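Local structure of copper homeostasis protein CutC (Streptococcus agalactiae, 2BDQ) at residues Leu73-Met78 against Ile109-Pro114; Lys137-Leu142 against Thr148-His153. The protein probably binds copper ions and takes part in copper homeostasis in the cytoplasm. All blocks are in the same frame, centred on the assembly; numbering follows the deposited sequence.

Both contacts belong to one eight-stranded parallel beta/alpha barrel, the TIM-barrel fold. Interaction 1 joins two neighbouring helices of the outer layer, 72-87 and 106-116, about 17 Å from the centre of the chain. Interaction 2 lies deeper, about 10 Å from that centre, and packs helix 135-144 on strand 149-152. The two centres are 18 Å apart. Their nearest atoms come to about 5 Å without touching. Strand 121-123 lies between them in the fold: Ile109 and Leu113 rest on it from helix 106-116, and Leu142 rests on its Phe123 from helix 135-144.

Interaction 1: residues Leu73-Met78 against Ile109-Pro114; sequences LELRIM and IEQLLP
Leu112 reaches across to the backbone of the facing helix, and its CD2 lies 3.7 Å from the carbonyl O of Leu75. The same methyl comes to 4.3 Å from the carbonyl C of Met78, one turn further on. Its CG is anti to the carbonyl carbon (chi1 -57°), which sends the branched end toward helix 72-87. The other methyl, CD1, meets the CE methyl of Met78 at 4.3 Å. Met78 is a selenomethionine here. Its chain runs extended as far as SE and then turns at the last torsion (chi3 69°), which sets the direction of CE. That side chain also touches Ile61, Pro63 and Tyr70, so it links the helix pair to the loops beside it.

Nearer the solvent, Leu75 CD1 lies 4.1 Å from Gln111 OE1. The two side chains cross at about a right angle. Gln111 is exposed and forms the outer border of the contact, whereas Leu112 and Met78 are buried.

The helix axes approach to 10.5 Å and run nearly parallel, at 28°. This is the packing of neighbouring outer helices in a TIM barrel, which run in the same sense because each follows a parallel strand. On its inner side helix 106-116 rests on strand 121-123 through Ile109 and Leu113. Another face of segment 73-78 meets the second subunit, where Arg76 forms a salt bridge with Glu45 of that subunit.

Across the two segments there is no hydrogen bond or salt bridge. Only 179 Å² is buried between them, so the contact is a small one that rests on van der Waals packing, with no directional bond across it to fix the register.

Interaction 2: residues Lys137-Leu142 against Thr148-His153; sequences KSIDQL and TRILLH
Ile150 meets Ile139 and Leu142 where a helix of the TIM barrel packs on the outside of its strand cylinder. Strand 121-123, helix 135-144 and strand 149-152 form a beta-alpha-beta unit, and this contact joins its helix to its second strand.

Along the second segment, Thr148 comes first. Its backbone hydrogen bonds to Leu121 and Glu180 tie the chain to the strands that flank it. Arg149 comes next and points away from the helix.

Ile150 follows and points toward the helix. It makes the close contacts between the two segments through the end of its longer branch. That branch starts beside the backbone N (chi1 -51°) and stays extended to CD1 (chi2 177°), which carries the methyl to two helix residues, Ile139 and Leu142. Ile139 CG1 lies 4.1 Å from Ile150 CD1, and these side chains cross at about a right angle. Leu142 meets the same branch obliquely, through its CD1 methyl.

Beyond Leu151, Leu152 points to the helix side again, but packs on Ile168 and Leu171 of helix 165-175. His153 ends the segment just beyond the strand.

All three touching residues are buried, and no hydrogen bond crosses between the segments. The contact between them is therefore wholly apolar. Leu142 also lies against Phe123 of the neighbouring strand. Its CD1 is 3.6 Å from Ile150 CG1 and only 3.3 Å from Ile150 CD1, tighter than a usual carbon-carbon contact.

Interaction 1: residues Leu73-Met78 against Ile109-Pro114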
loop_
_atom_site.group_PDB
_atom_site.type_symbol
_atom_site.label_atom_id
_atom_site.label_comp_id
_atom_site.label_asym_id
_atom_site.label_seq_id
_atom_site.Cartn_x
_atom_site.Cartn_y
_atom_site.Cartn_z
ATOM N N LEU A 73 14.269 11.918 1.892
ATOM C CA LEU A 73 13.334 11.613 0.818
ATOM C C LEU A 73 12.031 11.011 1.367
ATOM O O LEU A 73 10.934 11.342 0.904
ATOM C CB LEU A 73 14.009 10.668 -0.183
ATOM C CG LEU A 73 13.427 10.646 -1.600
ATOM C CD1 LEU A 73 14.392 9.964 -2.573
ATOM C CD2 LEU A 73 12.095 9.938 -1.566
ATOM N N GLU A 74 12.152 10.141 2.363
ATOM C CA GLU A 74 10.986 9.525 2.975
ATOM C C GLU A 74 10.171 10.565 3.744
ATOM O O GLU A 74 8.948 10.477 3.811
ATOM C CB GLU A 74 11.436 8.373 3.881
ATOM C CG GLU A 74 11.813 7.130 3.073
ATOM C CD GLU A 74 12.727 6.170 3.807
ATOM O OE1 GLU A 74 12.972 5.067 3.272
ATOM O OE2 GLU A 74 13.213 6.509 4.908
ATOM N N LEU A 75 10.849 11.550 4.326
ATOM C CA LEU A 75 10.150 12.606 5.047
ATOM C C LEU A 75 9.421 13.481 4.019
ATOM O O LEU A 75 8.353 14.025 4.306
ATOM C CB LEU A 75 11.131 13.461 5.864
ATOM C CG LEU A 75 11.788 12.790 7.074
ATOM C CD1 LEU A 75 12.884 13.696 7.645
ATOM C CD2 LEU A 75 10.734 12.498 8.144
ATOM N N ARG A 76 9.998 13.608 2.824
ATOM C CA ARG A 76 9.383 14.399 1.754
ATOM C C ARG A 76 8.106 13.688 1.300
ATOM O O ARG A 76 7.116 14.320 0.954
ATOM C CB ARG A 76 10.358 14.539 0.578
ATOM C CG ARG A 76 9.766 15.124 -0.719
ATOM C CD ARG A 76 9.627 16.647 -0.694
ATOM N NE ARG A 76 8.356 17.108 -0.136
ATOM C CZ ARG A 76 7.174 16.987 -0.742
ATOM N NH1 ARG A 76 7.084 16.414 -1.942
ATOM N NH2 ARG A 76 6.077 17.444 -0.147
ATOM N N ILE A 77 8.144 12.360 1.310
ATOM C CA ILE A 77 6.999 11.554 0.920
ATOM C C ILE A 77 5.870 11.753 1.933
ATOM O O ILE A 77 4.717 12.006 1.564
ATOM C CB ILE A 77 7.392 10.057 0.856
ATOM C CG1 ILE A 77 8.275 9.818 -0.372
ATOM C CG2 ILE A 77 6.151 9.191 0.808
ATOM C CD1 ILE A 77 8.954 8.470 -0.397
HETATM N N MSE A 78 6.216 11.648 3.214
HETATM C CA MSE A 78 5.244 11.809 4.286
HETATM C C MSE A 78 4.601 13.195 4.294
HETATM O O MSE A 78 3.402 13.316 4.544
HETATM C CB MSE A 78 5.901 11.520 5.639
HETATM C CG MSE A 78 6.356 10.065 5.770
HETATM SE SE MSE A 78 7.442 9.694 7.327
HETATM C CE MSE A 78 6.112 9.901 8.696
ATOM N N ILE A 109 9.564 15.477 13.277
ATOM C CA ILE A 109 8.127 15.686 13.418
ATOM C C ILE A 109 7.756 17.159 13.259
ATOM O O ILE A 109 6.752 17.484 12.619
ATOM C CB ILE A 109 7.610 15.194 14.791
ATOM C CG1 ILE A 109 7.767 13.679 14.895
ATOM C CG2 ILE A 109 6.140 15.572 14.967
ATOM C CD1 ILE A 109 7.461 13.140 16.253
ATOM N N GLU A 110 8.550 18.053 13.843
ATOM C CA GLU A 110 8.259 19.477 13.728
ATOM C C GLU A 110 8.295 19.915 12.267
ATOM O O GLU A 110 7.544 20.799 11.872
ATOM C CB GLU A 110 9.245 20.315 14.561
ATOM C CG GLU A 110 9.157 20.047 16.056
ATOM C CD GLU A 110 9.942 21.044 16.903
ATOM O OE1 GLU A 110 11.137 21.284 16.617
ATOM O OE2 GLU A 110 9.355 21.585 17.866
ATOM N N GLN A 111 9.153 19.285 11.467
ATOM C CA GLN A 111 9.255 19.619 10.045
ATOM C C GLN A 111 7.929 19.341 9.330
ATOM O O GLN A 111 7.594 20.000 8.341
ATOM C CB GLN A 111 10.361 18.798 9.362
ATOM C CG GLN A 111 11.791 19.310 9.547
ATOM C CD GLN A 111 12.818 18.461 8.789
ATOM O OE1 GLN A 111 13.261 17.415 9.273
ATOM N NE2 GLN A 111 13.181 18.902 7.588
ATOM N N LEU A 112 7.174 18.368 9.833
ATOM C CA LEU A 112 5.901 18.006 9.219
ATOM C C LEU A 112 4.679 18.671 9.857
ATOM O O LEU A 112 3.593 18.675 9.271
ATOM C CB LEU A 112 5.723 16.488 9.255
ATOM C CG LEU A 112 6.800 15.629 8.588
ATOM C CD1 LEU A 112 6.656 14.180 9.045
ATOM C CD2 LEU A 112 6.688 15.740 7.079
ATOM N N LEU A 113 4.841 19.242 11.043
ATOM C CA LEU A 113 3.704 19.870 11.709
ATOM C C LEU A 113 2.927 20.887 10.876
ATOM O O LEU A 113 1.694 20.856 10.840
ATOM C CB LEU A 113 4.150 20.526 13.014
ATOM C CG LEU A 113 4.460 19.535 14.138
ATOM C CD1 LEU A 113 4.846 20.309 15.392
ATOM C CD2 LEU A 113 3.239 18.649 14.406
ATOM N N PRO A 114 3.630 21.808 10.199
ATOM C CA PRO A 114 2.923 22.810 9.391
ATOM C C PRO A 114 1.991 22.194 8.348
ATOM O O PRO A 114 0.867 22.652 8.163
ATOM C CB PRO A 114 4.063 23.614 8.761
ATOM C CG PRO A 114 5.173 23.495 9.796
ATOM C CD PRO A 114 5.086 22.033 10.174
#

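Interaction 2: residues Lys137-Leu142 against Thr148-His153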
loop_
_atom_site.group_PDB
_atom_site.type_symbol
_atom_site.label_atom_id
_atom_site.label_comp_id
_atom_site.label_asym_id
_atom_site.label_seq_id
_atom_site.Cartn_x
_atom_site.Cartn_y
_atom_site.Cartn_z
ATOM N N LYS A 137 8.864 10.428 29.386
ATOM C CA LYS A 137 9.334 11.694 28.835
ATOM C C LYS A 137 8.772 11.852 27.428
ATOM O O LYS A 137 8.357 12.943 27.025
ATOM C CB LYS A 137 10.861 11.715 28.775
ATOM C CG LYS A 137 11.531 11.685 30.140
ATOM C CD LYS A 137 12.662 10.656 30.183
ATOM C CE LYS A 137 12.393 9.624 31.267
ATOM N NZ LYS A 137 11.021 9.035 31.136
ATOM N N SER A 138 8.767 10.750 26.682
ATOM C CA SER A 138 8.251 10.752 25.322
ATOM C C SER A 138 6.812 11.267 25.301
ATOM O O SER A 138 6.423 11.987 24.391
ATOM C CB SER A 138 8.328 9.340 24.736
ATOM O OG SER A 138 9.673 8.882 24.719
ATOM N N ILE A 139 6.035 10.907 26.319
ATOM C CA ILE A 139 4.654 11.348 26.419
ATOM C C ILE A 139 4.624 12.871 26.531
ATOM O O ILE A 139 3.875 13.543 25.815
ATOM C CB ILE A 139 3.951 10.700 27.643
ATOM C CG1 ILE A 139 3.688 9.217 27.348
ATOM C CG2 ILE A 139 2.656 11.436 27.963
ATOM C CD1 ILE A 139 3.061 8.437 28.513
ATOM N N ASP A 140 5.449 13.409 27.425
ATOM C CA ASP A 140 5.542 14.856 27.623
ATOM C C ASP A 140 5.910 15.522 26.307
ATOM O O ASP A 140 5.375 16.573 25.972
ATOM C CB ASP A 140 6.610 15.185 28.675
ATOM C CG ASP A 140 6.178 14.815 30.083
ATOM O OD1 ASP A 140 7.061 14.552 30.925
ATOM O OD2 ASP A 140 4.960 14.803 30.356
ATOM N N GLN A 141 6.829 14.907 25.565
ATOM C CA GLN A 141 7.257 15.454 24.285
ATOM C C GLN A 141 6.113 15.418 23.284
ATOM O O GLN A 141 5.939 16.356 22.507
ATOM C CB GLN A 141 8.431 14.663 23.723
ATOM C CG GLN A 141 9.743 14.874 24.452
ATOM C CD GLN A 141 10.817 13.926 23.958
ATOM O OE1 GLN A 141 11.993 14.088 24.270
ATOM N NE2 GLN A 141 10.413 12.920 23.188
ATOM N N LEU A 142 5.334 14.339 23.295
ATOM C CA LEU A 142 4.209 14.233 22.371
ATOM C C LEU A 142 3.150 15.272 22.714
ATOM O O LEU A 142 2.495 15.817 21.825
ATOM C CB LEU A 142 3.603 12.829 22.408
ATOM C CG LEU A 142 4.479 11.731 21.806
ATOM C CD1 LEU A 142 3.762 10.400 21.933
ATOM C CD2 LEU A 142 4.790 12.051 20.345
ATOM N N THR A 148 -2.665 14.276 19.757
ATOM C CA THR A 148 -3.956 13.963 20.374
ATOM C C THR A 148 -3.995 12.626 21.111
ATOM O O THR A 148 -4.578 12.528 22.184
ATOM C CB THR A 148 -5.079 13.989 19.312
ATOM O OG1 THR A 148 -5.103 15.278 18.685
ATOM C CG2 THR A 148 -6.436 13.725 19.946
ATOM N N ARG A 149 -3.407 11.588 20.528
ATOM C CA ARG A 149 -3.378 10.293 21.193
ATOM C C ARG A 149 -2.197 9.439 20.782
ATOM O O ARG A 149 -1.485 9.741 19.817
ATOM C CB ARG A 149 -4.688 9.515 20.981
ATOM C CG ARG A 149 -5.013 9.199 19.558
ATOM C CD ARG A 149 -6.232 8.279 19.444
ATOM N NE ARG A 149 -6.740 8.374 18.083
ATOM C CZ ARG A 149 -7.447 9.405 17.634
ATOM N NH1 ARG A 149 -7.740 10.406 18.457
ATOM N NH2 ARG A 149 -7.818 9.461 16.358
ATOM N N ILE A 150 -1.999 8.372 21.545
ATOM C CA ILE A 150 -0.909 7.441 21.337
ATOM C C ILE A 150 -1.453 6.022 21.291
ATOM O O ILE A 150 -2.188 5.593 22.192
ATOM C CB ILE A 150 0.114 7.508 22.497
ATOM C CG1 ILE A 150 0.534 8.955 22.744
ATOM C CG2 ILE A 150 1.324 6.649 22.172
ATOM C CD1 ILE A 150 1.483 9.125 23.917
ATOM N N LEU A 151 -1.088 5.310 20.231
ATOM C CA LEU A 151 -1.473 3.921 20.036
ATOM C C LEU A 151 -0.265 3.103 20.460
ATOM O O LEU A 151 0.819 3.249 19.891
ATOM C CB LEU A 151 -1.802 3.651 18.566
ATOM C CG LEU A 151 -1.983 2.167 18.225
ATOM C CD1 LEU A 151 -3.095 1.582 19.076
ATOM C CD2 LEU A 151 -2.298 2.006 16.748
ATOM N N LEU A 152 -0.446 2.251 21.463
ATOM C CA LEU A 152 0.658 1.446 21.962
ATOM C C LEU A 152 0.245 0.047 22.398
ATOM O O LEU A 152 -0.926 -0.219 22.663
ATOM C CB LEU A 152 1.340 2.183 23.119
ATOM C CG LEU A 152 0.481 2.671 24.288
ATOM C CD1 LEU A 152 0.179 1.512 25.241
ATOM C CD2 LEU A 152 1.234 3.759 25.036
ATOM N N HIS A 153 1.228 -0.844 22.454
ATOM C CA HIS A 153 1.015 -2.227 22.835
ATOM C C HIS A 153 1.465 -2.463 24.272
ATOM O O HIS A 153 0.960 -3.361 24.942
ATOM C CB HIS A 153 1.793 -3.147 21.882
ATOM C CG HIS A 153 1.678 -4.600 22.218
ATOM N ND1 HIS A 153 0.491 -5.294 22.128
ATOM C CD2 HIS A 153 2.601 -5.487 22.657
ATOM C CE1 HIS A 153 0.686 -6.546 22.499
ATOM N NE2 HIS A 153 1.957 -6.690 22.824
#